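Local coordinates for protein 4-alpha-glucanotransferase (Aquifex aeolicus, PDB 1TZ7) that belongs to the 4-alpha-glucanotransferase family, whose members are also called amylomaltases or D-enzymes, and is built around an eight-stranded parallel beta/alpha barrel, at residues 69-75 with 117-121; 81-85 with 291-296; 255-259 with 270-275; 403-407 with 469-473. All coordinates share one frame; numbering follows the deposited sequence.

Interaction 1 of 4, residues 69-75 with 117-121; sequences TSLEAGN and YEVVY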
loop_
_atom_site.group_PDB
_atom_site.type_symbol
_atom_site.label_atom_id
_atom_site.label_comp_id
_atom_site.label_asym_id
_atom_site.label_seq_id
_atom_site.Cartn_x
_atom_site.Cartn_y
_atom_site.Cartn_z
ATOM N N THR A 69 7.956 -7.511 1.707
ATOM C CA THR A 69 8.476 -7.385 0.349
ATOM C C THR A 69 9.697 -8.267 0.169
ATOM O O THR A 69 10.259 -8.770 1.136
ATOM C CB THR A 69 8.842 -5.920 0.049
ATOM O OG1 THR A 69 9.749 -5.432 1.039
ATOM C CG2 THR A 69 7.629 -5.014 0.177
ATOM N N SER A 70 10.101 -8.454 -1.078
ATOM C CA SER A 70 11.254 -9.283 -1.390
ATOM C C SER A 70 12.025 -8.715 -2.583
ATOM O O SER A 70 11.462 -8.023 -3.427
ATOM C CB SER A 70 10.806 -10.719 -1.693
ATOM O OG SER A 70 10.228 -10.811 -2.982
ATOM N N LEU A 71 13.319 -9.018 -2.638
ATOM C CA LEU A 71 14.162 -8.672 -3.793
ATOM C C LEU A 71 13.555 -9.211 -5.098
ATOM O O LEU A 71 13.601 -8.549 -6.140
ATOM C CB LEU A 71 15.572 -9.263 -3.610
ATOM C CG LEU A 71 16.746 -8.343 -3.207
ATOM C CD1 LEU A 71 16.296 -6.960 -2.810
ATOM C CD2 LEU A 71 17.544 -8.989 -2.079
ATOM N N GLU A 72 12.993 -10.418 -5.022
ATOM C CA GLU A 72 12.512 -11.139 -6.210
ATOM C C GLU A 72 11.418 -10.347 -6.923
ATOM O O GLU A 72 11.333 -10.355 -8.150
ATOM C CB GLU A 72 11.960 -12.521 -5.808
ATOM C CG GLU A 72 13.028 -13.577 -5.555
ATOM C CD GLU A 72 13.899 -13.262 -4.349
ATOM O OE1 GLU A 72 13.339 -12.935 -3.272
ATOM O OE2 GLU A 72 15.145 -13.343 -4.476
ATOM N N ALA A 73 10.588 -9.662 -6.141
ATOM C CA ALA A 73 9.416 -8.969 -6.671
ATOM C C ALA A 73 9.698 -7.472 -6.858
ATOM O O ALA A 73 8.775 -6.666 -6.952
ATOM C CB ALA A 73 8.231 -9.171 -5.742
ATOM N N GLY A 74 10.980 -7.116 -6.921
ATOM C CA GLY A 74 11.386 -5.729 -7.081
ATOM C C GLY A 74 11.103 -4.881 -5.848
ATOM O O GLY A 74 11.042 -3.658 -5.934
ATOM N N ASN A 75 10.932 -5.543 -4.701
ATOM C CA ASN A 75 10.615 -4.866 -3.434
ATOM C C ASN A 75 9.260 -4.157 -3.453
ATOM O O ASN A 75 9.041 -3.225 -2.699
ATOM C CB ASN A 75 11.710 -3.856 -3.072
ATOM C CG ASN A 75 13.078 -4.462 -3.090
ATOM O OD1 ASN A 75 13.918 -4.113 -3.929
ATOM N ND2 ASN A 75 13.328 -5.377 -2.167
ATOM N N TYR A 117 17.473 -1.899 0.305
ATOM C CA TYR A 117 16.653 -3.098 0.513
ATOM C C TYR A 117 17.514 -4.341 0.743
ATOM O O TYR A 117 17.350 -5.040 1.739
ATOM C CB TYR A 117 15.713 -3.316 -0.675
ATOM C CG TYR A 117 14.482 -2.440 -0.630
ATOM C CD1 TYR A 117 14.322 -1.385 -1.522
ATOM C CD2 TYR A 117 13.488 -2.659 0.313
ATOM C CE1 TYR A 117 13.204 -0.578 -1.482
ATOM C CE2 TYR A 117 12.360 -1.857 0.366
ATOM C CZ TYR A 117 12.221 -0.818 -0.533
ATOM O OH TYR A 117 11.103 -0.019 -0.483
ATOM N N GLU A 118 18.436 -4.604 -0.184
ATOM C CA GLU A 118 19.315 -5.767 -0.085
ATOM C C GLU A 118 19.923 -5.870 1.308
ATOM O O GLU A 118 19.904 -6.949 1.934
ATOM C CB GLU A 118 20.444 -5.690 -1.131
ATOM C CG GLU A 118 19.988 -5.904 -2.572
ATOM C CD GLU A 118 19.572 -4.611 -3.254
ATOM O OE1 GLU A 118 19.478 -3.574 -2.560
ATOM O OE2 GLU A 118 19.338 -4.633 -4.488
ATOM N N VAL A 119 20.463 -4.751 1.803
ATOM C CA VAL A 119 21.224 -4.788 3.046
ATOM C C VAL A 119 20.336 -4.846 4.291
ATOM O O VAL A 119 20.715 -5.452 5.283
ATOM C CB VAL A 119 22.336 -3.634 3.166
ATOM C CG1 VAL A 119 22.478 -2.794 1.925
ATOM C CG2 VAL A 119 22.257 -2.859 4.468
ATOM N N VAL A 120 19.153 -4.233 4.232
ATOM C CA VAL A 120 18.262 -4.202 5.398
ATOM C C VAL A 120 17.499 -5.526 5.587
ATOM O O VAL A 120 17.173 -5.892 6.708
ATOM C CB VAL A 120 17.254 -3.012 5.348
ATOM C CG1 VAL A 120 18.001 -1.682 5.293
ATOM C CG2 VAL A 120 16.296 -3.148 4.179
ATOM N N TYR A 121 17.229 -6.239 4.489
ATOM C CA TYR A 121 16.683 -7.599 4.585
ATOM C C TYR A 121 17.589 -8.458 5.446
ATOM O O TYR A 121 17.122 -9.180 6.318
ATOM C CB TYR A 121 16.535 -8.239 3.194
ATOM C CG TYR A 121 15.357 -7.722 2.390
ATOM C CD1 TYR A 121 14.079 -7.665 2.939
ATOM C CD2 TYR A 121 15.524 -7.297 1.081
ATOM C CE1 TYR A 121 12.999 -7.188 2.198
ATOM C CE2 TYR A 121 14.452 -6.819 0.335
ATOM C CZ TYR A 121 13.200 -6.768 0.892
ATOM O OH TYR A 121 12.144 -6.293 0.144
HETATM O O HOH W 1 8.850 -1.384 -0.426
#

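Interaction 2 of 4, residues 81-85 with 291-296; sequences NSLFA and RRVLHN. Unlike the reference sequence in segment 291-296: Leu294 (reference His).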
loop_
_atom_site.group_PDB
_atom_site.type_symbol
_atom_site.label_atom_id
_atom_site.label_comp_id
_atom_site.label_asym_id
_atom_site.label_seq_id
_atom_site.Cartn_x
_atom_site.Cartn_y
_atom_site.Cartn_z
ATOM N N ASN A 81 4.221 -12.081 -0.155
ATOM C CA ASN A 81 3.833 -13.431 0.233
ATOM C C ASN A 81 2.743 -13.458 1.338
ATOM O O ASN A 81 2.424 -14.513 1.865
ATOM C CB ASN A 81 5.069 -14.264 0.660
ATOM C CG ASN A 81 5.860 -13.623 1.809
ATOM O OD1 ASN A 81 5.324 -12.851 2.597
ATOM N ND2 ASN A 81 7.149 -13.957 1.896
ATOM N N SER A 82 2.183 -12.288 1.667
ATOM C CA SER A 82 1.041 -12.213 2.597
ATOM C C SER A 82 0.346 -10.854 2.539
ATOM O O SER A 82 0.994 -9.813 2.624
ATOM C CB SER A 82 1.499 -12.491 4.024
ATOM O OG SER A 82 0.417 -12.391 4.934
ATOM N N LEU A 83 -0.983 -10.877 2.407
ATOM C CA LEU A 83 -1.789 -9.650 2.417
ATOM C C LEU A 83 -2.113 -9.211 3.842
ATOM O O LEU A 83 -2.721 -8.163 4.051
ATOM C CB LEU A 83 -3.098 -9.865 1.638
ATOM C CG LEU A 83 -2.944 -10.179 0.150
ATOM C CD1 LEU A 83 -4.277 -10.600 -0.451
ATOM C CD2 LEU A 83 -2.367 -8.974 -0.599
ATOM N N PHE A 84 -1.706 -10.016 4.818
ATOM C CA PHE A 84 -2.047 -9.764 6.217
ATOM C C PHE A 84 -0.822 -9.329 7.036
ATOM O O PHE A 84 -0.920 -8.461 7.899
ATOM C CB PHE A 84 -2.675 -11.016 6.836
ATOM C CG PHE A 84 -4.070 -11.284 6.362
ATOM C CD1 PHE A 84 -4.297 -11.888 5.128
ATOM C CD2 PHE A 84 -5.169 -10.928 7.144
ATOM C CE1 PHE A 84 -5.597 -12.135 4.683
ATOM C CE2 PHE A 84 -6.468 -11.174 6.701
ATOM C CZ PHE A 84 -6.679 -11.778 5.469
ATOM N N ALA A 85 0.325 -9.929 6.749
ATOM C CA ALA A 85 1.517 -9.744 7.575
ATOM C C ALA A 85 2.114 -8.343 7.390
ATOM O O ALA A 85 1.815 -7.654 6.421
ATOM C CB ALA A 85 2.553 -10.805 7.245
ATOM N N ARG A 291 -12.718 -10.628 6.275
ATOM C CA ARG A 291 -11.576 -10.790 7.177
ATOM C C ARG A 291 -10.418 -9.861 6.789
ATOM O O ARG A 291 -9.725 -9.337 7.655
ATOM C CB ARG A 291 -11.105 -12.252 7.197
ATOM C CG ARG A 291 -11.967 -13.168 8.083
ATOM C CD ARG A 291 -11.225 -14.378 8.632
ATOM N NE ARG A 291 -10.619 -15.183 7.569
ATOM C CZ ARG A 291 -11.280 -16.072 6.821
ATOM N NH1 ARG A 291 -10.638 -16.750 5.878
ATOM N NH2 ARG A 291 -12.580 -16.285 7.015
ATOM N N ARG A 292 -10.222 -9.658 5.482
ATOM C CA ARG A 292 -9.205 -8.714 4.987
ATOM C C ARG A 292 -9.478 -7.308 5.496
ATOM O O ARG A 292 -8.566 -6.600 5.914
ATOM C CB ARG A 292 -9.195 -8.686 3.456
ATOM C CG ARG A 292 -8.305 -9.688 2.821
ATOM C CD ARG A 292 -7.973 -9.367 1.370
ATOM N NE ARG A 292 -6.933 -8.345 1.255
ATOM C CZ ARG A 292 -6.573 -7.770 0.111
ATOM N NH1 ARG A 292 -5.612 -6.857 0.103
ATOM N NH2 ARG A 292 -7.173 -8.109 -1.031
ATOM N N VAL A 293 -10.740 -6.902 5.439
ATOM C CA VAL A 293 -11.127 -5.549 5.809
ATOM C C VAL A 293 -11.011 -5.366 7.314
ATOM O O VAL A 293 -10.425 -4.401 7.777
ATOM C CB VAL A 293 -12.567 -5.224 5.336
ATOM C CG1 VAL A 293 -13.057 -3.900 5.929
ATOM C CG2 VAL A 293 -12.621 -5.178 3.817
ATOM N N LEU A 294 -11.564 -6.313 8.072
ATOM C CA LEU A 294 -11.468 -6.292 9.540
ATOM C C LEU A 294 -9.998 -6.192 9.985
ATOM O O LEU A 294 -9.654 -5.378 10.837
ATOM C CB LEU A 294 -12.122 -7.559 10.142
ATOM C CG LEU A 294 -12.880 -7.411 11.472
ATOM C CD1 LEU A 294 -14.118 -6.584 11.301
ATOM C CD2 LEU A 294 -13.237 -8.779 12.029
ATOM N N HIS A 295 -9.144 -7.022 9.392
ATOM C CA HIS A 295 -7.714 -7.035 9.727
ATOM C C HIS A 295 -7.077 -5.676 9.474
ATOM O O HIS A 295 -6.393 -5.127 10.333
ATOM C CB HIS A 295 -6.994 -8.099 8.906
ATOM C CG HIS A 295 -5.502 -8.075 9.053
ATOM N ND1 HIS A 295 -4.847 -8.693 10.097
ATOM C CD2 HIS A 295 -4.539 -7.514 8.284
ATOM C CE1 HIS A 295 -3.545 -8.512 9.965
ATOM N NE2 HIS A 295 -3.332 -7.800 8.873
ATOM N N ASN A 296 -7.306 -5.137 8.293
ATOM C CA ASN A 296 -6.678 -3.888 7.893
ATOM C C ASN A 296 -7.200 -2.678 8.700
ATOM O O ASN A 296 -6.497 -1.683 8.856
ATOM C CB ASN A 296 -6.871 -3.656 6.392
ATOM C CG ASN A 296 -5.840 -4.417 5.538
ATOM O OD1 ASN A 296 -4.713 -3.963 5.360
ATOM N ND2 ASN A 296 -6.239 -5.569 5.010
HETATM O O HOH W 2 -2.686 -6.133 5.762
HETATM O O HOH W 3 -4.067 -6.424 2.661
#

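Interaction 3 of 4, residues 255-259 with 270-275; sequences FVAGV and LWGNPV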
loop_
_atom_site.group_PDB
_atom_site.type_symbol
_atom_site.label_atom_id
_atom_site.label_comp_id
_atom_site.label_asym_id
_atom_site.label_seq_id
_atom_site.Cartn_x
_atom_site.Cartn_y
_atom_site.Cartn_z
ATOM N N PHE A 255 -5.918 -19.124 -14.876
ATOM C CA PHE A 255 -5.874 -17.776 -15.448
ATOM C C PHE A 255 -5.104 -16.821 -14.532
ATOM O O PHE A 255 -5.041 -17.026 -13.320
ATOM C CB PHE A 255 -7.291 -17.250 -15.677
ATOM C CG PHE A 255 -8.084 -18.049 -16.683
ATOM C CD1 PHE A 255 -7.991 -17.773 -18.042
ATOM C CD2 PHE A 255 -8.922 -19.074 -16.268
ATOM C CE1 PHE A 255 -8.721 -18.509 -18.970
ATOM C CE2 PHE A 255 -9.655 -19.813 -17.194
ATOM C CZ PHE A 255 -9.551 -19.527 -18.543
ATOM N N VAL A 256 -4.523 -15.775 -15.120
ATOM C CA VAL A 256 -3.763 -14.786 -14.353
ATOM C C VAL A 256 -4.234 -13.356 -14.650
ATOM O O VAL A 256 -4.984 -13.119 -15.596
ATOM C CB VAL A 256 -2.229 -14.894 -14.627
ATOM C CG1 VAL A 256 -1.674 -16.175 -14.036
ATOM C CG2 VAL A 256 -1.934 -14.812 -16.123
ATOM N N ALA A 257 -3.782 -12.415 -13.829
ATOM C CA ALA A 257 -4.361 -11.083 -13.795
ATOM C C ALA A 257 -3.571 -10.129 -14.673
ATOM O O ALA A 257 -2.425 -10.398 -15.030
ATOM C CB ALA A 257 -4.408 -10.568 -12.365
ATOM N N GLY A 258 -4.195 -9.015 -15.013
ATOM C CA GLY A 258 -3.554 -7.977 -15.793
ATOM C C GLY A 258 -4.551 -6.925 -16.236
ATOM O O GLY A 258 -5.650 -6.828 -15.688
ATOM N N VAL A 259 -4.159 -6.129 -17.226
ATOM C CA VAL A 259 -5.078 -5.210 -17.897
ATOM C C VAL A 259 -4.812 -5.217 -19.409
ATOM O O VAL A 259 -3.701 -5.519 -19.846
ATOM C CB VAL A 259 -4.933 -3.761 -17.351
ATOM C CG1 VAL A 259 -5.600 -3.635 -15.990
ATOM C CG2 VAL A 259 -3.468 -3.356 -17.272
ATOM N N LEU A 270 1.048 -7.632 -17.811
ATOM C CA LEU A 270 0.798 -8.938 -17.228
ATOM C C LEU A 270 1.279 -8.956 -15.777
ATOM O O LEU A 270 2.480 -9.029 -15.512
ATOM C CB LEU A 270 1.517 -10.020 -18.039
ATOM C CG LEU A 270 1.101 -11.465 -17.773
ATOM C CD1 LEU A 270 -0.327 -11.710 -18.223
ATOM C CD2 LEU A 270 2.058 -12.420 -18.476
ATOM N N TRP A 271 0.334 -8.880 -14.844
ATOM C CA TRP A 271 0.661 -8.791 -13.421
ATOM C C TRP A 271 1.121 -10.137 -12.868
ATOM O O TRP A 271 1.952 -10.192 -11.967
ATOM C CB TRP A 271 -0.547 -8.291 -12.626
ATOM C CG TRP A 271 -0.965 -6.887 -12.969
ATOM C CD1 TRP A 271 -0.225 -5.941 -13.620
ATOM C CD2 TRP A 271 -2.222 -6.274 -12.672
ATOM N NE1 TRP A 271 -0.947 -4.779 -13.749
ATOM C CE2 TRP A 271 -2.178 -4.957 -13.174
ATOM C CE3 TRP A 271 -3.392 -6.705 -12.030
ATOM C CZ2 TRP A 271 -3.251 -4.073 -13.054
ATOM C CZ3 TRP A 271 -4.455 -5.824 -11.916
ATOM C CH2 TRP A 271 -4.376 -4.525 -12.424
ATOM N N GLY A 272 0.569 -11.220 -13.410
ATOM C CA GLY A 272 1.021 -12.558 -13.070
ATOM C C GLY A 272 0.425 -13.095 -11.771
ATOM O O GLY A 272 0.791 -14.179 -11.320
ATOM N N ASN A 273 -0.495 -12.336 -11.169
ATOM C CA ASN A 273 -1.301 -12.854 -10.058
ATOM C C ASN A 273 -2.322 -13.854 -10.588
ATOM O O ASN A 273 -2.777 -13.728 -11.707
ATOM C CB ASN A 273 -2.040 -11.710 -9.332
ATOM C CG ASN A 273 -1.135 -10.517 -9.025
ATOM O OD1 ASN A 273 -0.908 -9.665 -9.878
ATOM N ND2 ASN A 273 -0.629 -10.453 -7.795
ATOM N N PRO A 274 -2.689 -14.837 -9.780
ATOM C CA PRO A 274 -3.857 -15.662 -10.083
ATOM C C PRO A 274 -5.128 -14.853 -9.861
ATOM O O PRO A 274 -5.171 -14.051 -8.942
ATOM C CB PRO A 274 -3.751 -16.803 -9.072
ATOM C CG PRO A 274 -3.005 -16.220 -7.925
ATOM C CD PRO A 274 -2.050 -15.222 -8.510
ATOM N N VAL A 275 -6.133 -15.042 -10.706
ATOM C CA VAL A 275 -7.383 -14.307 -10.567
ATOM C C VAL A 275 -8.290 -15.005 -9.576
ATOM O O VAL A 275 -8.129 -16.192 -9.303
ATOM C CB VAL A 275 -8.122 -14.146 -11.926
ATOM C CG1 VAL A 275 -7.236 -13.428 -12.930
ATOM C CG2 VAL A 275 -8.576 -15.501 -12.468
#

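Interaction 4 of 4, residues 403-407 with 469-473; sequences THDLP and MNYPG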
loop_
_atom_site.group_PDB
_atom_site.type_symbol
_atom_site.label_atom_id
_atom_site.label_comp_id
_atom_site.label_asym_id
_atom_site.label_seq_id
_atom_site.Cartn_x
_atom_site.Cartn_y
_atom_site.Cartn_z
ATOM N N THR A 403 0.773 10.726 -7.454
ATOM C CA THR A 403 0.833 9.478 -6.688
ATOM C C THR A 403 2.160 8.786 -6.872
ATOM O O THR A 403 3.008 9.225 -7.646
ATOM C CB THR A 403 -0.307 8.513 -7.108
ATOM O OG1 THR A 403 -0.060 8.003 -8.429
ATOM C CG2 THR A 403 -1.649 9.250 -7.228
ATOM N N HIS A 404 2.324 7.689 -6.160
ATOM C CA HIS A 404 3.551 6.937 -6.177
ATOM C C HIS A 404 3.812 6.215 -7.520
ATOM O O HIS A 404 4.926 5.786 -7.786
ATOM C CB HIS A 404 3.534 5.941 -5.053
ATOM C CG HIS A 404 2.477 4.886 -5.184
ATOM N ND1 HIS A 404 1.137 5.144 -5.313
ATOM C CD2 HIS A 404 2.592 3.572 -5.193
ATOM C CE1 HIS A 404 0.487 3.993 -5.400
ATOM N NE2 HIS A 404 1.347 3.037 -5.327
ATOM N N ASP A 405 2.777 6.091 -8.350
ATOM C CA ASP A 405 2.928 5.496 -9.693
ATOM C C ASP A 405 3.325 6.549 -10.740
ATOM O O ASP A 405 3.513 6.230 -11.902
ATOM C CB ASP A 405 1.626 4.822 -10.124
ATOM C CG ASP A 405 1.351 3.552 -9.361
ATOM O OD1 ASP A 405 2.302 2.761 -9.153
ATOM O OD2 ASP A 405 0.220 3.258 -8.931
ATOM N N LEU A 406 3.442 7.796 -10.307
ATOM C CA LEU A 406 3.622 8.918 -11.217
ATOM C C LEU A 406 4.904 9.639 -10.887
ATOM O O LEU A 406 5.395 9.556 -9.765
ATOM C CB LEU A 406 2.452 9.893 -11.078
ATOM C CG LEU A 406 1.231 9.696 -11.986
ATOM C CD1 LEU A 406 0.964 8.231 -12.275
ATOM C CD2 LEU A 406 0.015 10.344 -11.351
ATOM N N PRO A 407 5.441 10.372 -11.852
ATOM C CA PRO A 407 6.500 11.330 -11.556
ATOM C C PRO A 407 5.952 12.425 -10.655
ATOM O O PRO A 407 4.781 12.778 -10.790
ATOM C CB PRO A 407 6.893 11.886 -12.943
ATOM C CG PRO A 407 5.800 11.489 -13.877
ATOM C CD PRO A 407 5.064 10.361 -13.275
ATOM N N MET A 469 8.746 7.417 -7.066
ATOM C CA MET A 469 8.681 6.223 -6.241
ATOM C C MET A 469 8.620 4.966 -7.113
ATOM O O MET A 469 9.416 4.051 -6.943
ATOM C CB MET A 469 7.462 6.282 -5.311
ATOM C CG MET A 469 7.467 5.231 -4.211
ATOM S SD MET A 469 8.930 5.333 -3.124
ATOM C CE MET A 469 8.270 4.583 -1.614
ATOM N N ASN A 470 7.675 4.932 -8.053
ATOM C CA ASN A 470 7.488 3.747 -8.913
ATOM C C ASN A 470 7.202 4.101 -10.366
ATOM O O ASN A 470 6.481 5.061 -10.658
ATOM C CB ASN A 470 6.360 2.861 -8.371
ATOM C CG ASN A 470 6.113 1.625 -9.242
ATOM O OD1 ASN A 470 7.018 0.833 -9.482
ATOM N ND2 ASN A 470 4.876 1.466 -9.711
ATOM N N TYR A 471 7.774 3.302 -11.269
ATOM C CA TYR A 471 7.535 3.415 -12.699
ATOM C C TYR A 471 6.842 2.129 -13.181
ATOM O O TYR A 471 7.496 1.115 -13.394
ATOM C CB TYR A 471 8.882 3.594 -13.430
ATOM C CG TYR A 471 8.791 4.261 -14.798
ATOM C CD1 TYR A 471 7.899 3.797 -15.770
ATOM C CD2 TYR A 471 9.610 5.345 -15.121
ATOM C CE1 TYR A 471 7.819 4.403 -17.025
ATOM C CE2 TYR A 471 9.538 5.958 -16.374
ATOM C CZ TYR A 471 8.642 5.483 -17.320
ATOM O OH TYR A 471 8.566 6.084 -18.559
ATOM N N PRO A 472 5.518 2.172 -13.334
ATOM C CA PRO A 472 4.752 0.981 -13.727
ATOM C C PRO A 472 5.253 0.381 -15.036
ATOM O O PRO A 472 5.603 1.122 -15.961
ATOM C CB PRO A 472 3.319 1.521 -13.895
ATOM C CG PRO A 472 3.275 2.755 -13.090
ATOM C CD PRO A 472 4.652 3.346 -13.145
ATOM N N GLY A 473 5.290 -0.947 -15.107
ATOM C CA GLY A 473 5.854 -1.637 -16.252
ATOM C C GLY A 473 7.276 -2.103 -15.992
ATOM O O GLY A 473 7.625 -3.247 -16.290
HETATM O O HOH W 4 6.257 9.176 -7.281
#

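Interaction 1 of 4, residues 69-75 with 117-121
Asn75 lies over one face of the Tyr117 ring, while the edge of the Tyr121 ring receives Thr69 OG1 and Asn75 ND2, both in its plane. This places a long loop that follows barrel strand 60-62 against the first turn of helix 117-133. Two measurements establish the stack on Tyr117: Asn75 CB is 3.7 Å from the ring centroid, almost on the normal, and the amide plane is only 10° from the ring plane. Asn75 CG, beside its own backbone N (chi1 -52°), carries the amide from the ring centre toward Tyr117 CG.

Tyr121 OH is gripped twice. Thr69 OG1 is 2.7 Å from Tyr121 OH in a bond either hydroxyl could donate, and Asn75 ND2 donates to Tyr121 OH over 2.8 Å, the acceptor lying close to the amide plane. Asn87 is a further partner of Thr69 OG1. Leu71 adds an apolar flank, with CD1 at the edge of the Tyr121 ring and against the Glu118 CG methylene; the Glu118 carboxylate itself forms a salt bridge with Arg480. Tyr117 OH bonds to Trp479 O and also accepts from a water, 2.6 Å away; this water also donates to Asn75 O, 2.9 Å away.

Interaction 2 of 4, residues 81-85 with 291-296
Phe84 and His295 mark the closest backbone approach, their CA atoms 7.2 Å apart where the irregular segment 81-85 passes helix 287-297. His295 is fixed from two directions. Its NE2 donates to Phe84 O over 2.7 Å, a bond bent to 133° at the hydrogen and with the acceptor well out of the imidazole plane; ND1 is held by Tyr150 OH. With chi1 at 173°, the imidazole swings out from the helix to the loop.

The Phe84 ring turns an edge to the face of His295, planes 58° apart, with Phe84 CD2 only 3.4 Å from His295 CG. Further along the same ring, Phe84 CZ touches Arg292 CG at 3.7 Å, and Trp151 meets both rings, edge-to-face with His295 and more nearly parallel with Phe84. Leu83 CD1 lies over one face of the Arg292 guanidinium, 3.7 Å from Arg292 CZ. At the guanidinium edge a water accepts from Arg292 NH1 and donates to Leu83 O, while Pro228 O takes a second bond from NH1. Arg292 NE, by contrast, is buried with no partner in the model.

Ser82 OG accepts from Phe84 N at 3.2 Å and Ala85 N at 3.1 Å, so an ST turn and ST motif shape the loop. The whole is a long beta-alpha loop of the barrel folded onto the helix that leads into strand 302-305.

Interaction 3 of 4, residues 255-259 with 270-275
A beta hairpin with a bulge brings strand 255-259 against strand 269-274, the edge of a four-stranded antiparallel sheet. The register is the evidence for the bulge: Val256 pairs with Pro274 and Gly258 with Leu270, both as non-hydrogen-bonded pairs, so the second strand carries two extra residues between the bridges. The short segments run at 140° to one another, well short of strictly antiparallel. Gly272 adopts a positive phi within the bulge.

Two bonds hold this region, both from or to Ala257. Its N donates to Asn273 O over 2.7 Å, and Trp271 N reaches Ala257 O at 3.2 Å from above the carbonyl plane. Beyond the Pro274 bridge, Val275 N makes a long, weak bond of 3.5 Å to Phe255 O. Asn273 ND2 turns elsewhere, to Pro231 O.

Val275 CG2 packs on Phe255 CB, and Val256 CG2 meets Leu270 CD1 on a side that strand 313-318 also touches through Val317. Trp271 CG lies beside the backbone N (chi1 -65°), which sets the indole along the first strand; His307 also meets it, edge-to-face. Gly258 CA sits over one indole face, 3.8 Å from Trp271 CD2, while Val259 CG1 touches Trp271 CZ2 at 3.8 Å.

Interaction 4 of 4, residues 403-407 with 469-473
Asp405 and Asn470 join their side chains across two irregular segments, one of them containing a type I beta turn, Thr403 to Leu406, that follows barrel strand 397-400. Asn470 ND2 donates to Asp405 OD1 over 2.9 Å, with an N-H...O angle of 155°. The acceptor lies nearly in the amide plane and is approached almost in line with the CG-OD1 bond, while carboxylate and amide planes stand 66° apart. The two side chains lie side by side and point the same way, which brings the amide N next to the carboxylate.

Backbone polar groups are satisfied less evenly. Asn470 N reaches His404 O at 2.9 Å, but the 126° angle makes this bond weak. Asp405 O and Asn470 O, both acceptors, lie 3.4 Å apart; Arg468 donates to each of them, through NH2 and NE respectively, and so bridges the pair. Within the turn, Leu406 N donates to Thr403 O at 3.1 Å. A water accepts from Met469 N and has Leu406 O 2.7 Å away.

Carbon contacts lie beside these bonds. His404 CB meets Met469 CB, and the His404 ring also packs with Tyr78. On the solvent side a ring carbon meets a carbonyl oxygen, Pro472 CD coming to 3.3 Å from Asp405 O.

Overall arrangement
All four contacts involve excursions from one parallel beta/alpha barrel. Interactions 1 and 2 share the long loop between strand 60-62 and helix 94-98: its earlier part meets helix 117-133, its later part helix 287-297, and their segments alternate along the chain. Their centres are about 21 Å apart, yet the nearest atoms are about 6 Å apart. Interaction 3, a hairpin of the separate antiparallel sheet, is nested in the chain loop closed by interaction 2. Interaction 4 follows the others in sequence and lies across the chain's centre from interaction 2, centres about 24 Å apart. No two touch, so they are four separate contacts, three involving loops and one a strand pair.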